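Local coordinates for ribosomal protein uL16 3-hydroxylase (PDB 4CCL) that hydroxylates an arginine side chain of ribosomal protein uL16, using 2-oxoglutarate, dioxygen and one iron(II) per subunit, at residues P34-A44 with V83-T93; A282-I293 with L360-F371. All coordinates share one frame; numbering follows the deposited sequence.

Interaction 1: P34-A44 with V83-T93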
loop_
_atom_site.group_PDB
_atom_site.type_symbol
_atom_site.label_atom_id
_atom_site.label_comp_id
_atom_site.label_asym_id
_atom_site.label_seq_id
_atom_site.Cartn_x
_atom_site.Cartn_y
_atom_site.Cartn_z
ATOM N N PRO B 34 39.576 3.663 -13.358
ATOM C CA PRO B 34 39.391 4.707 -12.346
ATOM C C PRO B 34 39.904 4.260 -10.983
ATOM O O PRO B 34 40.310 5.091 -10.172
ATOM C CB PRO B 34 37.871 4.889 -12.306
ATOM C CG PRO B 34 37.322 3.584 -12.771
ATOM C CD PRO B 34 38.297 3.069 -13.785
ATOM N N ILE B 35 39.898 2.953 -10.748
ATOM C CA ILE B 35 40.263 2.412 -9.450
ATOM C C ILE B 35 41.119 1.153 -9.629
ATOM O O ILE B 35 41.168 0.580 -10.719
ATOM C CB ILE B 35 38.993 2.131 -8.603
ATOM C CG1 ILE B 35 39.319 2.075 -7.110
ATOM C CG2 ILE B 35 38.288 0.876 -9.080
ATOM C CD1 ILE B 35 38.138 1.698 -6.238
ATOM N N SER B 36 41.795 0.735 -8.564
ATOM C CA SER B 36 42.684 -0.424 -8.606
ATOM C C SER B 36 42.111 -1.525 -7.717
ATOM O O SER B 36 41.328 -1.239 -6.812
ATOM C CB SER B 36 44.092 -0.040 -8.136
ATOM O OG SER B 36 44.226 -0.196 -6.732
ATOM N N PRO B 37 42.469 -2.793 -7.991
ATOM C CA PRO B 37 41.965 -3.926 -7.202
ATOM C C PRO B 37 42.216 -3.765 -5.703
ATOM O O PRO B 37 41.404 -4.206 -4.885
ATOM C CB PRO B 37 42.776 -5.107 -7.741
ATOM C CG PRO B 37 43.089 -4.729 -9.142
ATOM C CD PRO B 37 43.317 -3.242 -9.111
ATOM N N ASP B 38 43.334 -3.133 -5.360
ATOM C CA ASP B 38 43.678 -2.852 -3.971
ATOM C C ASP B 38 42.707 -1.856 -3.347
ATOM O O ASP B 38 42.133 -2.116 -2.285
ATOM C CB ASP B 38 45.112 -2.325 -3.870
ATOM C CG ASP B 38 46.145 -3.427 -3.965
ATOM O OD1 ASP B 38 45.818 -4.576 -3.600
ATOM O OD2 ASP B 38 47.281 -3.147 -4.398
ATOM N N GLU B 39 42.530 -0.718 -4.015
ATOM C CA GLU B 39 41.610 0.316 -3.550
ATOM C C GLU B 39 40.205 -0.256 -3.414
ATOM O O GLU B 39 39.452 0.117 -2.511
ATOM C CB GLU B 39 41.585 1.502 -4.521
ATOM C CG GLU B 39 42.939 2.118 -4.840
ATOM C CD GLU B 39 42.855 3.136 -5.966
ATOM O OE1 GLU B 39 42.073 4.102 -5.841
ATOM O OE2 GLU B 39 43.559 2.962 -6.984
ATOM N N LEU B 40 39.867 -1.172 -4.318
ATOM C CA LEU B 40 38.569 -1.833 -4.307
ATOM C C LEU B 40 38.435 -2.776 -3.115
ATOM O O LEU B 40 37.370 -2.865 -2.507
ATOM C CB LEU B 40 38.355 -2.612 -5.607
ATOM C CG LEU B 40 36.993 -3.288 -5.771
ATOM C CD1 LEU B 40 35.891 -2.246 -5.850
ATOM C CD2 LEU B 40 36.972 -4.179 -7.000
ATOM N N ALA B 41 39.514 -3.483 -2.792
ATOM C CA ALA B 41 39.507 -4.399 -1.655
ATOM C C ALA B 41 39.341 -3.623 -0.350
ATOM O O ALA B 41 38.491 -3.956 0.491
ATOM C CB ALA B 41 40.782 -5.228 -1.633
ATOM N N GLY B 42 40.150 -2.578 -0.197
ATOM C CA GLY B 42 40.046 -1.694 0.948
ATOM C C GLY B 42 38.658 -1.095 1.052
ATOM O O GLY B 42 38.112 -0.959 2.146
ATOM N N LEU B 43 38.081 -0.750 -0.096
ATOM C CA LEU B 43 36.728 -0.210 -0.129
ATOM C C LEU B 43 35.715 -1.266 0.306
ATOM O O LEU B 43 34.677 -0.944 0.879
ATOM C CB LEU B 43 36.391 0.308 -1.529
ATOM C CG LEU B 43 35.722 1.682 -1.607
ATOM C CD1 LEU B 43 34.281 1.610 -1.137
ATOM C CD2 LEU B 43 36.508 2.700 -0.795
ATOM N N ALA B 44 36.028 -2.529 0.031
ATOM C CA ALA B 44 35.153 -3.633 0.401
ATOM C C ALA B 44 35.299 -3.973 1.877
ATOM O O ALA B 44 34.446 -4.645 2.457
ATOM C CB ALA B 44 35.443 -4.852 -0.458
ATOM N N VAL B 83 31.482 -5.313 -5.729
ATOM C CA VAL B 83 31.183 -4.160 -4.890
ATOM C C VAL B 83 30.146 -3.246 -5.540
ATOM O O VAL B 83 30.342 -2.759 -6.655
ATOM C CB VAL B 83 32.451 -3.346 -4.577
ATOM C CG1 VAL B 83 32.090 -2.085 -3.808
ATOM C CG2 VAL B 83 33.443 -4.191 -3.794
ATOM N N GLN B 84 29.045 -3.020 -4.826
ATOM C CA GLN B 84 27.939 -2.201 -5.316
ATOM C C GLN B 84 28.196 -0.708 -5.136
ATOM O O GLN B 84 28.824 -0.293 -4.164
ATOM C CB GLN B 84 26.652 -2.567 -4.574
ATOM C CG GLN B 84 26.222 -4.011 -4.731
ATOM C CD GLN B 84 25.544 -4.276 -6.059
ATOM O OE1 GLN B 84 24.945 -3.379 -6.652
ATOM N NE2 GLN B 84 25.638 -5.511 -6.536
ATOM N N ALA B 85 27.697 0.086 -6.082
ATOM C CA ALA B 85 27.663 1.547 -5.975
ATOM C C ALA B 85 28.994 2.202 -5.599
ATOM O O ALA B 85 29.051 3.005 -4.668
ATOM C CB ALA B 85 26.571 1.976 -4.999
ATOM N N VAL B 86 30.055 1.863 -6.326
ATOM C CA VAL B 86 31.377 2.423 -6.057
ATOM C C VAL B 86 31.386 3.933 -6.292
ATOM O O VAL B 86 32.112 4.675 -5.624
ATOM C CB VAL B 86 32.459 1.739 -6.924
ATOM C CG1 VAL B 86 33.821 2.398 -6.732
ATOM C CG2 VAL B 86 32.541 0.262 -6.593
ATOM N N ASN B 87 30.539 4.389 -7.213
ATOM C CA ASN B 87 30.457 5.809 -7.543
ATOM C C ASN B 87 30.056 6.675 -6.349
ATOM O O ASN B 87 30.195 7.898 -6.382
ATOM C CB ASN B 87 29.501 6.041 -8.718
ATOM C CG ASN B 87 28.146 5.398 -8.504
ATOM O OD1 ASN B 87 28.051 4.204 -8.221
ATOM N ND2 ASN B 87 27.089 6.190 -8.628
ATOM N N HIS B 88 29.553 6.033 -5.300
ATOM C CA HIS B 88 29.251 6.725 -4.054
ATOM C C HIS B 88 30.533 7.062 -3.295
ATOM O O HIS B 88 30.710 8.189 -2.833
ATOM C CB HIS B 88 28.317 5.884 -3.173
ATOM C CG HIS B 88 26.944 5.690 -3.745
ATOM N ND1 HIS B 88 25.889 5.216 -3.003
ATOM C CD2 HIS B 88 26.461 5.909 -4.994
ATOM C CE1 HIS B 88 24.810 5.148 -3.765
ATOM N NE2 HIS B 88 25.130 5.562 -4.975
ATOM N N TRP B 89 31.419 6.077 -3.159
ATOM C CA TRP B 89 32.612 6.230 -2.329
ATOM C C TRP B 89 33.896 6.628 -3.070
ATOM O O TRP B 89 34.923 6.875 -2.437
ATOM C CB TRP B 89 32.843 4.934 -1.551
ATOM C CG TRP B 89 31.557 4.238 -1.217
ATOM C CD1 TRP B 89 30.929 3.273 -1.953
ATOM C CD2 TRP B 89 30.734 4.470 -0.077
ATOM N NE1 TRP B 89 29.767 2.885 -1.334
ATOM C CE2 TRP B 89 29.620 3.612 -0.168
ATOM C CE3 TRP B 89 30.821 5.324 1.032
ATOM C CZ2 TRP B 89 28.612 3.571 0.784
ATOM C CZ3 TRP B 89 29.820 5.287 1.983
ATOM C CH2 TRP B 89 28.730 4.419 1.854
ATOM N N HIS B 90 33.835 6.691 -4.397
ATOM C CA HIS B 90 35.010 7.003 -5.214
ATOM C C HIS B 90 34.651 7.985 -6.333
ATOM O O HIS B 90 33.813 7.678 -7.179
ATOM C CB HIS B 90 35.585 5.710 -5.808
ATOM C CG HIS B 90 37.046 5.774 -6.127
ATOM N ND1 HIS B 90 37.531 5.751 -7.417
ATOM C CD2 HIS B 90 38.136 5.833 -5.321
ATOM C CE1 HIS B 90 38.850 5.809 -7.396
ATOM N NE2 HIS B 90 39.242 5.857 -6.132
ATOM N N GLU B 91 35.282 9.157 -6.341
ATOM C CA GLU B 91 35.019 10.168 -7.378
ATOM C C GLU B 91 35.483 9.767 -8.794
ATOM O O GLU B 91 34.719 9.914 -9.762
ATOM C CB GLU B 91 35.585 11.549 -6.994
ATOM C CG GLU B 91 34.824 12.301 -5.912
ATOM C CD GLU B 91 35.305 13.741 -5.766
ATOM O OE1 GLU B 91 35.707 14.340 -6.788
ATOM O OE2 GLU B 91 35.288 14.271 -4.634
ATOM N N PRO B 92 36.736 9.282 -8.928
ATOM C CA PRO B 92 37.185 8.860 -10.261
ATOM C C PRO B 92 36.273 7.809 -10.890
ATOM O O PRO B 92 36.082 7.810 -12.105
ATOM C CB PRO B 92 38.569 8.265 -9.990
ATOM C CG PRO B 92 39.056 9.006 -8.802
ATOM C CD PRO B 92 37.839 9.219 -7.947
ATOM N N THR B 93 35.709 6.934 -10.064
ATOM C CA THR B 93 34.756 5.945 -10.545
ATOM C C THR B 93 33.464 6.639 -10.956
ATOM O O THR B 93 32.863 6.296 -11.976
ATOM C CB THR B 93 34.471 4.857 -9.486
ATOM O OG1 THR B 93 35.663 4.099 -9.242
ATOM C CG2 THR B 93 33.380 3.915 -9.970
#
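Ile-35, just ahead of helix 37-45, packs against His-90 and reaches on toward Val-86. Its CB lies beside the histidine and 3.9 Å from Thr-93 OG1, with CG2 turned to the threonine side. CG1 stands over one face of the imidazole, 3.8 Å from His-90 CE1, in a CH-pi contact. With CG1 roughly anti to the backbone N (chi1 -159°) and chi2 near 180°, CD1 stays over the imidazole and also comes within 4.4 Å of Val-86 CG1. A branched aliphatic suits this place, packing on the ring, beside Thr-93 and toward Val-86. The other face of His-90 carries Pro-92 CD, so the imidazole is sandwiched, while Pro-34 O lies in its plane at the edge, 3.2 Å from CE1. His-90 also N-caps the helix that starts at Glu-91: ND1 accepts a weak bond from Thr-93 N and also hydrogen-bonds with Thr-93 OG1. Farther along helix 37-45, Leu-40 and Val-83 lie alongside each other, pointing opposite ways, with CD1 3.7 Å from CG2, and Leu-43 CD1 rests against Trp-89 CB. Leu-40 and Ile-35 also touch Ile-113 and Met-196, so the helix packs on the JmjC sheet, near Ser-114, which probably helps bind the substrate. The one direct hydrogen bond, His-90 NE2 to Glu-39 OE1, is weak (3.3 Å, 130°). Cohesion is therefore mainly apolar, though cap and carboxylate are together consistent with a proton on NE2.

Interaction 2: A282-I293 with L360-F371; sequences APPEPPYQPDEI and LAALVNSGYWFF
Tyr-288 and Asn-365 are joined by a pair of hydrogen bonds in which one side-chain amide reads the backbone N-H and C=O of one residue. Tyr-288 N donates to Asn-365 OD1 at 2.6 Å, arriving from above the carbonyl plane. In return Asn-365 ND2 donates to Tyr-288 O at 3.1 Å, nearly straight (166°) and on a carbonyl lone pair. Asparagine is apt here, since its amide offers an acceptor and a donor side by side; chi1 of -68°, placing CG beside its own backbone N, swings that amide toward the incoming chain. A water adds a further bridge, accepting from Ala-282 N and donating to Gly-367 O.

Aromatic and aliphatic contacts fill the middle. Val-364 CG1 lies over one face of the Tyr-288 ring, 4.1 Å from CD1. The ring meets Phe-371 obliquely, planes 46° apart, with Tyr-288 OH at the phenylalanine edge. Ile-293 fits between helix and strand: CD1 reaches Ala-361 CB at 3.8 Å, where a small residue lets the chains come close, and CG1 meets Phe-371 CE2.

The prolines, which have no N-H to offer, lie against the helix end. Pro-284 CD is 3.3 Å from Val-364 O, and Pro-283 CB approaches Asn-365 O. Gly-367, with positive phi, forms the Schellman motif after helix 354-365; lacking a CB, it avoids jamming the preceding carbonyl O and crowding Pro-283.

Within the winged-helix region, the proline-rich chain thus leads across the end of helix 354-365 into helix 290-298, whose Ala-296 and Leu-297 also touch Phe-371, while strand 369-371 pairs antiparallel with strand 303-305.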
loop_
_atom_site.group_PDB
_atom_site.type_symbol
_atom_site.label_atom_id
_atom_site.label_comp_id
_atom_site.label_asym_id
_atom_site.label_seq_id
_atom_site.Cartn_x
_atom_site.Cartn_y
_atom_site.Cartn_z
ATOM N N ALA B 282 27.779 12.796 5.205
ATOM C CA ALA B 282 28.463 13.415 6.329
ATOM C C ALA B 282 28.161 14.906 6.385
ATOM O O ALA B 282 28.920 15.713 5.845
ATOM C CB ALA B 282 29.957 13.181 6.232
ATOM N N PRO B 283 27.039 15.275 7.023
ATOM C CA PRO B 283 26.661 16.679 7.209
ATOM C C PRO B 283 27.820 17.455 7.816
ATOM O O PRO B 283 28.486 16.927 8.707
ATOM C CB PRO B 283 25.507 16.597 8.211
ATOM C CG PRO B 283 24.920 15.250 7.990
ATOM C CD PRO B 283 26.080 14.357 7.660
ATOM N N PRO B 284 28.070 18.680 7.323
ATOM C CA PRO B 284 29.192 19.505 7.787
ATOM C C PRO B 284 29.163 19.589 9.304
ATOM O O PRO B 284 28.095 19.862 9.851
ATOM C CB PRO B 284 28.876 20.874 7.187
ATOM C CG PRO B 284 28.100 20.568 5.949
ATOM C CD PRO B 284 27.286 19.345 6.268
ATOM N N GLU B 285 30.295 19.350 9.965
ATOM C CA GLU B 285 30.279 19.126 11.413
ATOM C C GLU B 285 29.678 20.307 12.195
ATOM O O GLU B 285 28.693 20.123 12.904
ATOM C CB GLU B 285 31.660 18.704 11.945
ATOM N N PRO B 286 30.262 21.509 12.106
ATOM C CA PRO B 286 29.317 22.589 12.394
ATOM C C PRO B 286 28.463 22.837 11.157
ATOM O O PRO B 286 28.972 22.678 10.055
ATOM C CB PRO B 286 30.223 23.779 12.691
ATOM C CG PRO B 286 31.450 23.515 11.906
ATOM C CD PRO B 286 31.635 22.018 11.897
ATOM N N PRO B 287 27.180 23.183 11.332
ATOM C CA PRO B 287 26.383 23.551 10.155
ATOM C C PRO B 287 26.832 24.879 9.544
ATOM O O PRO B 287 27.433 25.700 10.237
ATOM C CB PRO B 287 24.968 23.680 10.722
ATOM C CG PRO B 287 24.967 22.793 11.919
ATOM C CD PRO B 287 26.338 22.934 12.514
ATOM N N TYR B 288 26.545 25.075 8.259
ATOM C CA TYR B 288 26.874 26.321 7.573
ATOM C C TYR B 288 25.840 27.403 7.849
ATOM O O TYR B 288 24.643 27.127 7.937
ATOM C CB TYR B 288 26.938 26.107 6.058
ATOM C CG TYR B 288 28.235 25.544 5.524
ATOM C CD1 TYR B 288 28.553 24.203 5.684
ATOM C CD2 TYR B 288 29.132 26.353 4.838
ATOM C CE1 TYR B 288 29.734 23.684 5.185
ATOM C CE2 TYR B 288 30.313 25.844 4.334
ATOM C CZ TYR B 288 30.610 24.509 4.511
ATOM O OH TYR B 288 31.788 23.999 4.012
ATOM N N GLN B 289 26.312 28.634 7.992
ATOM C CA GLN B 289 25.440 29.798 7.919
ATOM C C GLN B 289 25.401 30.274 6.468
ATOM O O GLN B 289 26.413 30.214 5.774
ATOM C CB GLN B 289 25.915 30.906 8.862
ATOM C CG GLN B 289 25.663 30.607 10.332
ATOM C CD GLN B 289 24.197 30.345 10.632
ATOM O OE1 GLN B 289 23.855 29.381 11.316
ATOM N NE2 GLN B 289 23.324 31.206 10.121
ATOM N N PRO B 290 24.226 30.719 5.998
ATOM C CA PRO B 290 23.990 31.071 4.590
ATOM C C PRO B 290 25.050 31.989 3.974
ATOM O O PRO B 290 25.443 31.795 2.816
ATOM C CB PRO B 290 22.646 31.797 4.643
ATOM C CG PRO B 290 21.944 31.173 5.795
ATOM C CD PRO B 290 23.008 30.882 6.815
ATOM N N ASP B 291 25.525 32.963 4.742
ATOM C CA ASP B 291 26.448 33.949 4.192
ATOM C C ASP B 291 27.890 33.456 4.065
ATOM O O ASP B 291 28.680 34.068 3.354
ATOM C CB ASP B 291 26.380 35.282 4.951
ATOM C CG ASP B 291 26.963 35.197 6.345
ATOM O OD1 ASP B 291 26.965 34.091 6.925
ATOM O OD2 ASP B 291 27.412 36.241 6.864
ATOM N N GLU B 292 28.250 32.371 4.744
ATOM C CA GLU B 292 29.569 31.795 4.488
ATOM C C GLU B 292 29.534 30.858 3.285
ATOM O O GLU B 292 30.571 30.526 2.723
ATOM C CB GLU B 292 30.195 31.132 5.729
ATOM C CG GLU B 292 29.421 29.987 6.350
ATOM C CD GLU B 292 29.176 30.210 7.830
ATOM O OE1 GLU B 292 29.035 31.384 8.230
ATOM O OE2 GLU B 292 29.130 29.222 8.593
ATOM N N ILE B 293 28.332 30.452 2.887
ATOM C CA ILE B 293 28.135 29.751 1.624
ATOM C C ILE B 293 28.152 30.755 0.479
ATOM O O ILE B 293 28.816 30.540 -0.547
ATOM C CB ILE B 293 26.821 28.956 1.620
ATOM C CG1 ILE B 293 26.977 27.703 2.481
ATOM C CG2 ILE B 293 26.431 28.570 0.199
ATOM C CD1 ILE B 293 25.696 26.978 2.734
ATOM N N LEU B 360 19.659 26.409 -0.191
ATOM C CA LEU B 360 20.967 25.904 -0.587
ATOM C C LEU B 360 21.775 25.533 0.648
ATOM O O LEU B 360 22.444 24.496 0.686
ATOM C CB LEU B 360 21.706 26.965 -1.407
ATOM C CG LEU B 360 23.096 26.623 -1.942
ATOM C CD1 LEU B 360 23.061 25.323 -2.728
ATOM C CD2 LEU B 360 23.626 27.758 -2.806
ATOM N N ALA B 361 21.688 26.387 1.664
ATOM C CA ALA B 361 22.333 26.131 2.945
ATOM C C ALA B 361 21.834 24.838 3.578
ATOM O O ALA B 361 22.620 24.067 4.122
ATOM C CB ALA B 361 22.129 27.307 3.896
ATOM N N ALA B 362 20.529 24.601 3.493
ATOM C CA ALA B 362 19.943 23.387 4.050
ATOM C C ALA B 362 20.391 22.155 3.271
ATOM O O ALA B 362 20.568 21.082 3.842
ATOM C CB ALA B 362 18.424 23.485 4.064
ATOM N N LEU B 363 20.572 22.316 1.963
ATOM C CA LEU B 363 21.018 21.222 1.106
ATOM C C LEU B 363 22.473 20.853 1.385
ATOM O O LEU B 363 22.823 19.673 1.441
ATOM C CB LEU B 363 20.832 21.579 -0.374
ATOM C CG LEU B 363 19.391 21.643 -0.890
ATOM C CD1 LEU B 363 19.351 22.186 -2.313
ATOM C CD2 LEU B 363 18.725 20.275 -0.815
ATOM N N VAL B 364 23.317 21.864 1.563
ATOM C CA VAL B 364 24.720 21.625 1.887
ATOM C C VAL B 364 24.873 21.039 3.293
ATOM O O VAL B 364 25.596 20.062 3.492
ATOM C CB VAL B 364 25.567 22.908 1.746
ATOM C CG1 VAL B 364 26.991 22.668 2.219
ATOM C CG2 VAL B 364 25.560 23.387 0.301
ATOM N N ASN B 365 24.175 21.629 4.260
ATOM C CA ASN B 365 24.183 21.130 5.634
ATOM C C ASN B 365 23.642 19.704 5.753
ATOM O O ASN B 365 23.941 18.999 6.714
ATOM C CB ASN B 365 23.402 22.072 6.556
ATOM C CG ASN B 365 24.085 23.412 6.732
ATOM O OD1 ASN B 365 25.299 23.521 6.577
ATOM N ND2 ASN B 365 23.308 24.441 7.057
ATOM N N SER B 366 22.849 19.288 4.770
ATOM C CA SER B 366 22.311 17.932 4.730
ATOM C C SER B 366 23.366 16.940 4.250
ATOM O O SER B 366 23.238 15.733 4.459
ATOM C CB SER B 366 21.087 17.869 3.810
ATOM O OG SER B 366 19.902 17.622 4.545
ATOM N N GLY B 367 24.403 17.462 3.601
ATOM C CA GLY B 367 25.489 16.646 3.088
ATOM C C GLY B 367 25.372 16.367 1.601
ATOM O O GLY B 367 26.214 15.685 1.017
ATOM N N TYR B 368 24.330 16.912 0.982
ATOM C CA TYR B 368 24.022 16.605 -0.412
ATOM C C TYR B 368 24.984 17.293 -1.384
ATOM O O TYR B 368 25.207 16.811 -2.494
ATOM C CB TYR B 368 22.565 16.961 -0.728
ATOM C CG TYR B 368 21.541 16.174 0.068
ATOM C CD1 TYR B 368 21.911 15.059 0.811
ATOM C CD2 TYR B 368 20.202 16.540 0.067
ATOM C CE1 TYR B 368 20.979 14.340 1.535
ATOM C CE2 TYR B 368 19.262 15.823 0.788
ATOM C CZ TYR B 368 19.657 14.727 1.519
ATOM O OH TYR B 368 18.723 14.016 2.234
ATOM N N TRP B 369 25.550 18.417 -0.958
ATOM C CA TRP B 369 26.596 19.101 -1.716
ATOM C C TRP B 369 27.724 19.500 -0.767
ATOM O O TRP B 369 27.478 19.783 0.404
ATOM C CB TRP B 369 26.036 20.342 -2.413
ATOM C CG TRP B 369 25.358 20.074 -3.721
ATOM C CD1 TRP B 369 25.914 20.161 -4.967
ATOM C CD2 TRP B 369 23.997 19.694 -3.920
ATOM N NE1 TRP B 369 24.982 19.852 -5.926
ATOM C CE2 TRP B 369 23.786 19.557 -5.305
ATOM C CE3 TRP B 369 22.918 19.449 -3.058
ATOM C CZ2 TRP B 369 22.565 19.192 -5.855
ATOM C CZ3 TRP B 369 21.701 19.083 -3.600
ATOM C CH2 TRP B 369 21.533 18.959 -4.984
ATOM N N PHE B 370 28.960 19.514 -1.259
ATOM C CA PHE B 370 30.092 19.927 -0.426
ATOM C C PHE B 370 31.132 20.743 -1.198
ATOM O O PHE B 370 31.174 20.698 -2.425
ATOM C CB PHE B 370 30.740 18.722 0.266
ATOM C CG PHE B 370 31.377 17.736 -0.679
ATOM C CD1 PHE B 370 30.627 16.724 -1.260
ATOM C CD2 PHE B 370 32.731 17.808 -0.969
ATOM C CE1 PHE B 370 31.214 15.814 -2.121
ATOM C CE2 PHE B 370 33.321 16.902 -1.826
ATOM C CZ PHE B 370 32.562 15.903 -2.403
ATOM N N PHE B 371 31.969 21.482 -0.475
ATOM C CA PHE B 371 32.865 22.468 -1.085
ATOM C C PHE B 371 34.198 21.931 -1.597
ATOM O O PHE B 371 34.806 21.059 -0.980
ATOM C CB PHE B 371 33.111 23.629 -0.121
ATOM C CG PHE B 371 32.064 24.694 -0.190
ATOM C CD1 PHE B 371 31.851 25.376 -1.371
ATOM C CD2 PHE B 371 31.300 25.022 0.920
ATOM C CE1 PHE B 371 30.895 26.359 -1.457
ATOM C CE2 PHE B 371 30.336 26.011 0.841
ATOM C CZ PHE B 371 30.134 26.680 -0.352
HETATM O O HOH W 1 28.084 14.409 2.664
#

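From the N terminus, interaction 1 closes first: residues 45-82, with strands 51-57 and 60-65 and most of strand 79-83, form the loop between its segments, and its closure ties helix 37-45 to the short helices before strand 108-116. The chain then runs through the rest of the JmjC fold, including the iron ligands His-125, Asp-127 and His-187, and through helices 207-220, 244-258 and 263-272. Interaction 2 follows, closing residues 294-359 within the winged-helix region. The two loops neither nest nor cross; they stand in series, centres about 25 Å apart. Even so they touch, Glu-91 OE2 packing 3.9 Å from Phe-370 CZ, where the JmjC part meets the C-terminal region.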